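Long-range contacts in nuclear receptor subfamily 0 group B member 1 (Mus musculus, PDB 3F5C), which represses transcription driven by other nuclear receptors by forming heterodimers with them, while itself lacking a DNA-binding domain: residues L82-S87 and P187-L192; K160-K165 and F232-I237; K180-F185 and W203-I208. All blocks are in the same frame, centred on the assembly; numbering follows the deposited sequence.

Contact 1: residues L82-S87 and P187-L192; sequences LVLVRS and PDLPGL
Aliphatic side chains carry this contact, in which one side of helix 78-99 meets the loop that follows helix 173-184. Leu-192 reaches the helix with one branch: its CD2 lies 3.6 Å from Val-83 CG1, the two side chains crossing obliquely, and 3.9 Å from Leu-84 CD2, where they cross at about a right angle. Leu-84 CD2 is thus shared, for it also meets Leu-189 CD1 at 3.7 Å, again nearly at a right angle. In Leu-84, Leu-189 and Leu-192 alike CG is anti to the carbonyl carbon, and the branched ends of these leucines, with Val-83 CG1, do most of the bridging. Val-83 CG1 stands anti to its own backbone N (chi1 171°), and this methyl faces the loop. The other branch of Leu-189, CD2, rests 4.0 Å from Ser-87 CB, one helical turn beyond Val-83, so a small residue suits the margin.

The helix belongs to the all-helical ligand-binding domain of the nuclear receptors, and another of its sides, through Val-85 and Arg-86, packs on helix 256-263, which carries most of the AF-2 motif. Behind the leucines, Ile-198 of helix 195-216 touches both Leu-84 and Leu-192.

A tight turn shapes the loop. Residues Leu-189 to Leu-192 form a type II beta turn, with Pro-190 at its second position and Gly-191 at its third; the positive phi of Gly-191 (107°) is easily adopted by glycine. No hydrogen bond joins the two segments, and the loop carbonyls meet only methyl groups, Pro-190 O lying 4.1 Å from Val-83 CG1.

Contact 2: residues K160-K165 and F232-I237; sequences KSFFFK and FLLRFI
CG is anti to the backbone N in both Phe-162 (chi1 171°) and Leu-234 (chi1 -173°), and a chi2 of 63° then turns CD1 of the leucine onto the phenyl ring. That methyl sits almost squarely over one face in a CH-pi contact, 3.6 Å from Leu-234 CD1 to the centroid of the Phe-162 ring. Its nearest ring atom is Phe-162 CZ, at 3.5 Å from Leu-234 CD1, and Leu-234 CB lies 3.8 Å from Phe-162 CE1, so the leucine crosses the ring obliquely. A broad aromatic suits this place because its face offers a flat apolar surface to one leucine methyl.

Leu-233 works differently, laying CD2 against Ser-161 and the base of Lys-165, one turn apart: this methyl is 3.9 Å from Ser-161 O and equally far from Lys-165 CB. The lysine chain, bent at chi2 and chi4, carries its tip away from 232-237 to Ser-229, earlier in the same helix 222-234, with a weak hydrogen bond from NZ. Ser-161 OG is held by the carbonyl of Gln-157, one turn back in its own helix.

The last part of helix 222-234 and the turn after it thus lie against the middle of helix 155-168. Helix 78-99 adjoins both partners, with Leu-95 touching Phe-162 and Pro-91 and Met-94 touching Leu-234, while Ile-237 turns back to Ala-158 and Ile-159.

Contact 3: residues K180-F185 and W203-I208; sequences KGTVLF and WRTQQI
The methyl of Thr-205 makes the innermost contact, pressing on helix backbone more than on side chains. Its CG2 lies 3.7 Å from Thr-182 N and 3.9 Å from Gly-181 C; glycine, with no side chain, lets the methyl lie directly over the peptide. Here the two segments come nearest, with the CA atoms of Gly-181 and Thr-205 6.4 Å apart. The hydroxyl of the same threonine also lies beside Phe-185, its OG1 standing 3.7 Å from Phe-185 CD1 in an oblique approach. At the margin, Gln-206 bends at chi2 to bring NE2 to 4.0 Å from Thr-182 OG1, a contact too long to count as a hydrogen bond.

The two threonine hydroxyls are satisfied within their own helices. With OG1 anti to the carbonyl carbon (chi1 -56° in Thr-205), each is bonded to the carbonyl four residues earlier, Leu-201 for Thr-205 and Tyr-178 for Thr-182, which leaves the Thr-205 methyl to face the neighbouring helix. Phe-185, just past the end of its helix, also packs on Ile-198 and Leu-201. Outside this contact, Arg-204 forms a salt bridge with an acidic side chain of another protein chain.

The axes of segments 180-184 and 203-208 run antiparallel at 165° and approach to 9.3 Å, an antiparallel pair of successive helices in the layered, all-helical ligand-binding domain of nuclear receptors.

In the fold
Contact 3 is buried, contact 2 partly buried and contact 1 at the surface, all within one ligand-binding domain. Contacts 2 and 3 are mainly helix against helix, whereas contact 1 fixes a loop to a helix. That loop joins the two helices of contact 3, and the two sites touch where Leu-84 CD2 meets Leu-184 O at 3.5 Å. Helix 78-99 is common to all three: it supplies a partner in contact 1 and borders both others. No hydrogen bond joins the paired segments in any of them. Leucine and valine tips serve contact 1, a methyl over an aromatic face contact 2, and glycine with threonine contact 3, where helix backbones come close.

Contact 1: residues L82-S87 and P187-L192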
loop_
_atom_site.group_PDB
_atom_site.type_symbol
_atom_site.label_atom_id
_atom_site.label_comp_id
_atom_site.label_asym_id
_atom_site.label_seq_id
_atom_site.Cartn_x
_atom_site.Cartn_y
_atom_site.Cartn_z
ATOM N N LEU B 82 15.859 -17.270 10.301
ATOM C CA LEU B 82 16.446 -18.582 10.189
ATOM C C LEU B 82 15.477 -19.617 10.724
ATOM O O LEU B 82 15.279 -20.653 10.097
ATOM C CB LEU B 82 17.753 -18.621 10.957
ATOM C CG LEU B 82 18.519 -19.919 10.804
ATOM C CD1 LEU B 82 18.835 -20.158 9.347
ATOM C CD2 LEU B 82 19.782 -19.875 11.637
ATOM N N VAL B 83 14.869 -19.334 11.877
ATOM C CA VAL B 83 13.879 -20.232 12.464
ATOM C C VAL B 83 12.812 -20.609 11.442
ATOM O O VAL B 83 12.683 -21.772 11.034
ATOM C CB VAL B 83 13.186 -19.580 13.667
ATOM C CG1 VAL B 83 12.016 -20.407 14.127
ATOM C CG2 VAL B 83 14.153 -19.431 14.787
ATOM N N LEU B 84 12.044 -19.607 11.037
ATOM C CA LEU B 84 10.964 -19.812 10.100
ATOM C C LEU B 84 11.394 -20.771 9.017
ATOM O O LEU B 84 10.814 -21.834 8.815
ATOM C CB LEU B 84 10.588 -18.479 9.476
ATOM C CG LEU B 84 9.887 -17.507 10.418
ATOM C CD1 LEU B 84 9.570 -16.230 9.699
ATOM C CD2 LEU B 84 8.625 -18.131 10.939
ATOM N N VAL B 85 12.438 -20.380 8.323
ATOM C CA VAL B 85 12.935 -21.163 7.221
ATOM C C VAL B 85 13.423 -22.573 7.620
ATOM O O VAL B 85 13.255 -23.537 6.892
ATOM C CB VAL B 85 14.041 -20.383 6.565
ATOM C CG1 VAL B 85 14.464 -21.061 5.307
ATOM C CG2 VAL B 85 13.544 -18.979 6.285
ATOM N N ARG B 86 14.029 -22.708 8.783
ATOM C CA ARG B 86 14.546 -24.005 9.159
ATOM C C ARG B 86 13.435 -25.005 9.396
ATOM O O ARG B 86 13.704 -26.186 9.647
ATOM C CB ARG B 86 15.477 -23.898 10.370
ATOM C CG ARG B 86 16.831 -23.331 9.994
ATOM C CD ARG B 86 17.928 -23.661 10.986
ATOM N NE ARG B 86 19.236 -23.360 10.403
ATOM C CZ ARG B 86 20.387 -23.387 11.067
ATOM N NH1 ARG B 86 20.400 -23.699 12.350
ATOM N NH2 ARG B 86 21.524 -23.101 10.446
ATOM N N SER B 87 12.188 -24.551 9.302
ATOM C CA SER B 87 11.058 -25.459 9.470
ATOM C C SER B 87 10.236 -25.557 8.212
ATOM O O SER B 87 10.069 -26.637 7.636
ATOM C CB SER B 87 10.178 -25.022 10.632
ATOM O OG SER B 87 10.984 -24.797 11.768
ATOM N N PRO B 187 2.894 -19.112 13.815
ATOM C CA PRO B 187 3.251 -18.604 15.147
ATOM C C PRO B 187 3.625 -19.695 16.157
ATOM O O PRO B 187 4.254 -19.392 17.185
ATOM C CB PRO B 187 1.968 -17.910 15.615
ATOM C CG PRO B 187 1.173 -17.677 14.388
ATOM C CD PRO B 187 1.507 -18.784 13.456
ATOM N N ASP B 188 3.236 -20.936 15.862
ATOM C CA ASP B 188 3.425 -22.061 16.773
ATOM C C ASP B 188 4.845 -22.618 16.735
ATOM O O ASP B 188 5.312 -23.202 17.707
ATOM C CB ASP B 188 2.416 -23.163 16.458
ATOM C CG ASP B 188 0.986 -22.720 16.680
ATOM O OD1 ASP B 188 0.746 -21.935 17.623
ATOM O OD2 ASP B 188 0.100 -23.163 15.916
ATOM N N LEU B 189 5.526 -22.436 15.608
ATOM C CA LEU B 189 6.919 -22.862 15.466
ATOM C C LEU B 189 7.720 -22.577 16.740
ATOM O O LEU B 189 7.671 -21.493 17.298
ATOM C CB LEU B 189 7.564 -22.222 14.219
ATOM C CG LEU B 189 6.867 -22.417 12.850
ATOM C CD1 LEU B 189 7.561 -21.620 11.766
ATOM C CD2 LEU B 189 6.736 -23.881 12.410
ATOM N N PRO B 190 8.418 -23.585 17.242
ATOM C CA PRO B 190 9.170 -23.426 18.488
ATOM C C PRO B 190 10.448 -22.647 18.231
ATOM O O PRO B 190 11.084 -22.913 17.225
ATOM C CB PRO B 190 9.510 -24.873 18.872
ATOM C CG PRO B 190 8.533 -25.727 18.105
ATOM C CD PRO B 190 8.321 -24.988 16.823
ATOM N N GLY B 191 10.812 -21.709 19.105
ATOM C CA GLY B 191 12.016 -20.911 18.912
ATOM C C GLY B 191 11.761 -19.463 18.502
ATOM O O GLY B 191 12.649 -18.614 18.586
ATOM N N LEU B 192 10.542 -19.187 18.045
ATOM C CA LEU B 192 10.126 -17.831 17.702
ATOM C C LEU B 192 10.148 -16.949 18.929
ATOM O O LEU B 192 9.919 -17.410 20.053
ATOM C CB LEU B 192 8.708 -17.813 17.121
ATOM C CG LEU B 192 8.516 -18.471 15.756
ATOM C CD1 LEU B 192 7.094 -18.327 15.239
ATOM C CD2 LEU B 192 9.504 -17.908 14.766
#

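Contact 2: residues K160-K165 and F232-I237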
loop_
_atom_site.group_PDB
_atom_site.type_symbol
_atom_site.label_atom_id
_atom_site.label_comp_id
_atom_site.label_asym_id
_atom_site.label_seq_id
_atom_site.Cartn_x
_atom_site.Cartn_y
_atom_site.Cartn_z
ATOM N N LYS B 160 3.096 -38.057 -3.044
ATOM C CA LYS B 160 2.233 -38.193 -4.205
ATOM C C LYS B 160 0.806 -37.785 -3.859
ATOM O O LYS B 160 0.283 -36.833 -4.450
ATOM C CB LYS B 160 2.285 -39.611 -4.748
ATOM C CG LYS B 160 3.691 -40.070 -5.098
ATOM C CD LYS B 160 3.688 -41.262 -6.070
ATOM C CE LYS B 160 2.918 -42.492 -5.529
ATOM N NZ LYS B 160 2.899 -43.658 -6.474
ATOM N N SER B 161 0.190 -38.485 -2.901
ATOM C CA SER B 161 -1.156 -38.143 -2.431
ATOM C C SER B 161 -1.351 -36.622 -2.368
ATOM O O SER B 161 -2.292 -36.068 -2.944
ATOM C CB SER B 161 -1.430 -38.746 -1.055
ATOM O OG SER B 161 -1.104 -40.115 -1.015
ATOM N N PHE B 162 -0.452 -35.947 -1.667
ATOM C CA PHE B 162 -0.515 -34.499 -1.571
ATOM C C PHE B 162 -0.502 -33.845 -2.958
ATOM O O PHE B 162 -1.396 -33.068 -3.296
ATOM C CB PHE B 162 0.628 -33.960 -0.706
ATOM C CG PHE B 162 0.743 -32.473 -0.731
ATOM C CD1 PHE B 162 -0.161 -31.683 -0.054
ATOM C CD2 PHE B 162 1.749 -31.854 -1.454
ATOM C CE1 PHE B 162 -0.057 -30.292 -0.104
ATOM C CE2 PHE B 162 1.860 -30.479 -1.498
ATOM C CZ PHE B 162 0.961 -29.704 -0.820
ATOM N N PHE B 163 0.505 -34.160 -3.765
ATOM C CA PHE B 163 0.608 -33.560 -5.087
ATOM C C PHE B 163 -0.734 -33.666 -5.793
ATOM O O PHE B 163 -1.313 -32.666 -6.213
ATOM C CB PHE B 163 1.685 -34.270 -5.902
ATOM C CG PHE B 163 3.076 -33.750 -5.670
ATOM C CD1 PHE B 163 3.500 -33.359 -4.410
ATOM C CD2 PHE B 163 3.973 -33.675 -6.713
ATOM C CE1 PHE B 163 4.788 -32.886 -4.200
ATOM C CE2 PHE B 163 5.262 -33.207 -6.504
ATOM C CZ PHE B 163 5.663 -32.816 -5.249
ATOM N N PHE B 164 -1.236 -34.888 -5.896
ATOM C CA PHE B 164 -2.476 -35.126 -6.593
ATOM C C PHE B 164 -3.600 -34.307 -6.008
ATOM O O PHE B 164 -4.353 -33.686 -6.742
ATOM C CB PHE B 164 -2.831 -36.604 -6.575
ATOM C CG PHE B 164 -1.908 -37.461 -7.407
ATOM C CD1 PHE B 164 -2.116 -37.614 -8.768
ATOM C CD2 PHE B 164 -0.833 -38.116 -6.826
ATOM C CE1 PHE B 164 -1.262 -38.403 -9.534
ATOM C CE2 PHE B 164 0.020 -38.908 -7.585
ATOM C CZ PHE B 164 -0.196 -39.051 -8.940
ATOM N N LYS B 165 -3.725 -34.292 -4.688
ATOM C CA LYS B 165 -4.774 -33.478 -4.088
ATOM C C LYS B 165 -4.717 -32.055 -4.606
ATOM O O LYS B 165 -5.745 -31.477 -4.937
ATOM C CB LYS B 165 -4.721 -33.472 -2.561
ATOM C CG LYS B 165 -6.068 -33.131 -1.960
ATOM C CD LYS B 165 -7.110 -34.226 -2.339
ATOM C CE LYS B 165 -8.568 -33.746 -2.333
ATOM N NZ LYS B 165 -9.076 -33.388 -0.986
ATOM N N PHE B 232 -3.675 -29.955 5.453
ATOM C CA PHE B 232 -3.724 -31.102 6.356
ATOM C C PHE B 232 -2.956 -32.309 5.820
ATOM O O PHE B 232 -2.294 -33.024 6.558
ATOM C CB PHE B 232 -5.183 -31.475 6.607
ATOM C CG PHE B 232 -5.370 -32.784 7.283
ATOM C CD1 PHE B 232 -5.397 -32.869 8.667
ATOM C CD2 PHE B 232 -5.547 -33.924 6.547
ATOM C CE1 PHE B 232 -5.595 -34.080 9.303
ATOM C CE2 PHE B 232 -5.738 -35.128 7.174
ATOM C CZ PHE B 232 -5.764 -35.211 8.553
ATOM N N LEU B 233 -3.049 -32.528 4.525
ATOM C CA LEU B 233 -2.387 -33.654 3.912
ATOM C C LEU B 233 -0.872 -33.426 3.811
ATOM O O LEU B 233 -0.096 -34.352 3.562
ATOM C CB LEU B 233 -3.009 -33.886 2.543
ATOM C CG LEU B 233 -2.772 -35.249 1.917
ATOM C CD1 LEU B 233 -3.038 -36.350 2.911
ATOM C CD2 LEU B 233 -3.641 -35.389 0.698
ATOM N N LEU B 234 -0.463 -32.184 4.037
ATOM C CA LEU B 234 0.934 -31.775 3.921
ATOM C C LEU B 234 1.692 -31.958 5.216
ATOM O O LEU B 234 2.880 -32.260 5.218
ATOM C CB LEU B 234 1.022 -30.301 3.542
ATOM C CG LEU B 234 2.386 -29.697 3.202
ATOM C CD1 LEU B 234 3.015 -30.323 1.977
ATOM C CD2 LEU B 234 2.234 -28.215 2.989
ATOM N N ARG B 235 1.006 -31.753 6.326
ATOM C CA ARG B 235 1.665 -31.818 7.609
ATOM C C ARG B 235 2.286 -33.187 7.870
ATOM O O ARG B 235 3.050 -33.346 8.824
ATOM C CB ARG B 235 0.679 -31.451 8.706
ATOM C CG ARG B 235 -0.738 -31.898 8.423
ATOM C CD ARG B 235 -1.599 -31.886 9.675
ATOM N NE ARG B 235 -1.410 -30.680 10.480
ATOM C CZ ARG B 235 -2.130 -29.570 10.362
ATOM N NH1 ARG B 235 -3.100 -29.483 9.462
ATOM N NH2 ARG B 235 -1.885 -28.543 11.157
ATOM N N PHE B 236 1.989 -34.164 7.016
ATOM C CA PHE B 236 2.436 -35.531 7.261
ATOM C C PHE B 236 3.588 -35.978 6.356
ATOM O O PHE B 236 3.778 -37.173 6.101
ATOM C CB PHE B 236 1.254 -36.488 7.190
ATOM C CG PHE B 236 0.176 -36.155 8.171
ATOM C CD1 PHE B 236 -1.085 -35.827 7.737
ATOM C CD2 PHE B 236 0.451 -36.103 9.534
ATOM C CE1 PHE B 236 -2.060 -35.495 8.642
ATOM C CE2 PHE B 236 -0.527 -35.772 10.446
ATOM C CZ PHE B 236 -1.780 -35.467 10.002
ATOM N N ILE B 237 4.408 -35.008 5.954
ATOM C CA ILE B 237 5.533 -35.234 5.044
ATOM C C ILE B 237 6.889 -35.623 5.701
ATOM O O ILE B 237 7.512 -36.606 5.304
ATOM C CB ILE B 237 5.733 -34.026 4.164
ATOM C CG1 ILE B 237 4.489 -33.806 3.308
ATOM C CG2 ILE B 237 6.924 -34.231 3.293
ATOM C CD1 ILE B 237 4.285 -34.816 2.237
#

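Contact 3: residues K180-F185 and W203-I208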
loop_
_atom_site.group_PDB
_atom_site.type_symbol
_atom_site.label_atom_id
_atom_site.label_comp_id
_atom_site.label_asym_id
_atom_site.label_seq_id
_atom_site.Cartn_x
_atom_site.Cartn_y
_atom_site.Cartn_z
ATOM N N LYS B 180 1.586 -20.869 0.718
ATOM C CA LYS B 180 2.951 -20.841 1.171
ATOM C C LYS B 180 2.994 -19.888 2.358
ATOM O O LYS B 180 3.725 -20.088 3.329
ATOM C CB LYS B 180 3.862 -20.370 0.051
ATOM C CG LYS B 180 3.777 -21.175 -1.230
ATOM C CD LYS B 180 4.895 -20.784 -2.203
ATOM C CE LYS B 180 4.786 -21.471 -3.557
ATOM N NZ LYS B 180 3.608 -21.013 -4.330
ATOM N N GLY B 181 2.172 -18.853 2.291
ATOM C CA GLY B 181 2.195 -17.829 3.313
ATOM C C GLY B 181 1.700 -18.379 4.614
ATOM O O GLY B 181 2.229 -18.064 5.666
ATOM N N THR B 182 0.666 -19.204 4.521
ATOM C CA THR B 182 0.070 -19.867 5.673
ATOM C C THR B 182 1.059 -20.769 6.413
ATOM O O THR B 182 1.113 -20.768 7.653
ATOM C CB THR B 182 -1.131 -20.707 5.243
ATOM O OG1 THR B 182 -1.978 -19.923 4.398
ATOM C CG2 THR B 182 -1.894 -21.099 6.441
ATOM N N VAL B 183 1.822 -21.543 5.642
ATOM C CA VAL B 183 2.879 -22.366 6.186
ATOM C C VAL B 183 3.959 -21.506 6.811
ATOM O O VAL B 183 4.376 -21.753 7.939
ATOM C CB VAL B 183 3.540 -23.163 5.103
ATOM C CG1 VAL B 183 4.711 -23.908 5.682
ATOM C CG2 VAL B 183 2.547 -24.079 4.474
ATOM N N LEU B 184 4.400 -20.488 6.072
ATOM C CA LEU B 184 5.577 -19.705 6.442
ATOM C C LEU B 184 5.370 -18.985 7.749
ATOM O O LEU B 184 6.175 -19.079 8.663
ATOM C CB LEU B 184 5.936 -18.711 5.341
ATOM C CG LEU B 184 7.149 -17.827 5.674
ATOM C CD1 LEU B 184 8.383 -18.618 6.090
ATOM C CD2 LEU B 184 7.476 -16.900 4.512
ATOM N N PHE B 185 4.272 -18.257 7.822
ATOM C CA PHE B 185 3.923 -17.525 9.017
ATOM C C PHE B 185 3.118 -18.415 9.938
ATOM O O PHE B 185 1.889 -18.330 10.000
ATOM C CB PHE B 185 3.138 -16.276 8.652
ATOM C CG PHE B 185 3.845 -15.413 7.665
ATOM C CD1 PHE B 185 3.307 -15.176 6.417
ATOM C CD2 PHE B 185 5.081 -14.870 7.971
ATOM C CE1 PHE B 185 3.983 -14.388 5.499
ATOM C CE2 PHE B 185 5.759 -14.084 7.058
ATOM C CZ PHE B 185 5.215 -13.842 5.823
ATOM N N TRP B 203 -2.799 -13.613 10.002
ATOM C CA TRP B 203 -4.110 -12.986 9.909
ATOM C C TRP B 203 -4.312 -12.374 8.536
ATOM O O TRP B 203 -5.213 -12.771 7.823
ATOM C CB TRP B 203 -4.277 -11.912 10.976
ATOM C CG TRP B 203 -5.645 -11.361 11.029
ATOM C CD1 TRP B 203 -6.233 -10.530 10.120
ATOM C CD2 TRP B 203 -6.618 -11.595 12.056
ATOM N NE1 TRP B 203 -7.516 -10.233 10.518
ATOM C CE2 TRP B 203 -7.777 -10.876 11.698
ATOM C CE3 TRP B 203 -6.620 -12.341 13.242
ATOM C CZ2 TRP B 203 -8.936 -10.886 12.493
ATOM C CZ3 TRP B 203 -7.774 -12.347 14.029
ATOM C CH2 TRP B 203 -8.912 -11.625 13.649
ATOM N N ARG B 204 -3.469 -11.410 8.174
ATOM C CA ARG B 204 -3.526 -10.775 6.864
ATOM C C ARG B 204 -3.437 -11.761 5.731
ATOM O O ARG B 204 -4.068 -11.569 4.694
ATOM C CB ARG B 204 -2.394 -9.783 6.716
ATOM C CG ARG B 204 -2.816 -8.391 7.071
ATOM C CD ARG B 204 -1.938 -7.390 6.387
ATOM N NE ARG B 204 -0.555 -7.623 6.764
ATOM C CZ ARG B 204 0.474 -7.042 6.172
ATOM N NH1 ARG B 204 1.703 -7.304 6.577
ATOM N NH2 ARG B 204 0.265 -6.202 5.171
ATOM N N THR B 205 -2.633 -12.801 5.926
ATOM C CA THR B 205 -2.501 -13.873 4.948
ATOM C C THR B 205 -3.855 -14.501 4.635
ATOM O O THR B 205 -4.204 -14.680 3.474
ATOM C CB THR B 205 -1.563 -14.971 5.459
ATOM O OG1 THR B 205 -0.292 -14.404 5.799
ATOM C CG2 THR B 205 -1.391 -16.079 4.416
ATOM N N GLN B 206 -4.609 -14.839 5.678
ATOM C CA GLN B 206 -5.955 -15.376 5.519
ATOM C C GLN B 206 -6.898 -14.312 4.975
ATOM O O GLN B 206 -7.821 -14.607 4.226
ATOM C CB GLN B 206 -6.476 -15.925 6.854
ATOM C CG GLN B 206 -5.992 -17.337 7.178
ATOM C CD GLN B 206 -6.569 -18.393 6.243
ATOM O OE1 GLN B 206 -7.777 -18.446 6.018
ATOM N NE2 GLN B 206 -5.705 -19.244 5.703
ATOM N N GLN B 207 -6.643 -13.069 5.359
ATOM C CA GLN B 207 -7.470 -11.938 4.974
ATOM C C GLN B 207 -7.448 -11.746 3.477
ATOM O O GLN B 207 -8.492 -11.746 2.836
ATOM C CB GLN B 207 -6.950 -10.668 5.645
ATOM C CG GLN B 207 -8.044 -9.760 6.149
ATOM C CD GLN B 207 -8.769 -10.347 7.344
ATOM O OE1 GLN B 207 -8.896 -9.690 8.378
ATOM N NE2 GLN B 207 -9.237 -11.592 7.215
ATOM N N ILE B 208 -6.247 -11.565 2.936
ATOM C CA ILE B 208 -6.049 -11.354 1.507
ATOM C C ILE B 208 -6.467 -12.580 0.695
ATOM O O ILE B 208 -6.769 -12.481 -0.495
ATOM C CB ILE B 208 -4.590 -11.002 1.207
ATOM C CG1 ILE B 208 -4.398 -10.749 -0.288
ATOM C CG2 ILE B 208 -3.690 -12.122 1.657
ATOM C CD1 ILE B 208 -3.004 -10.254 -0.659
#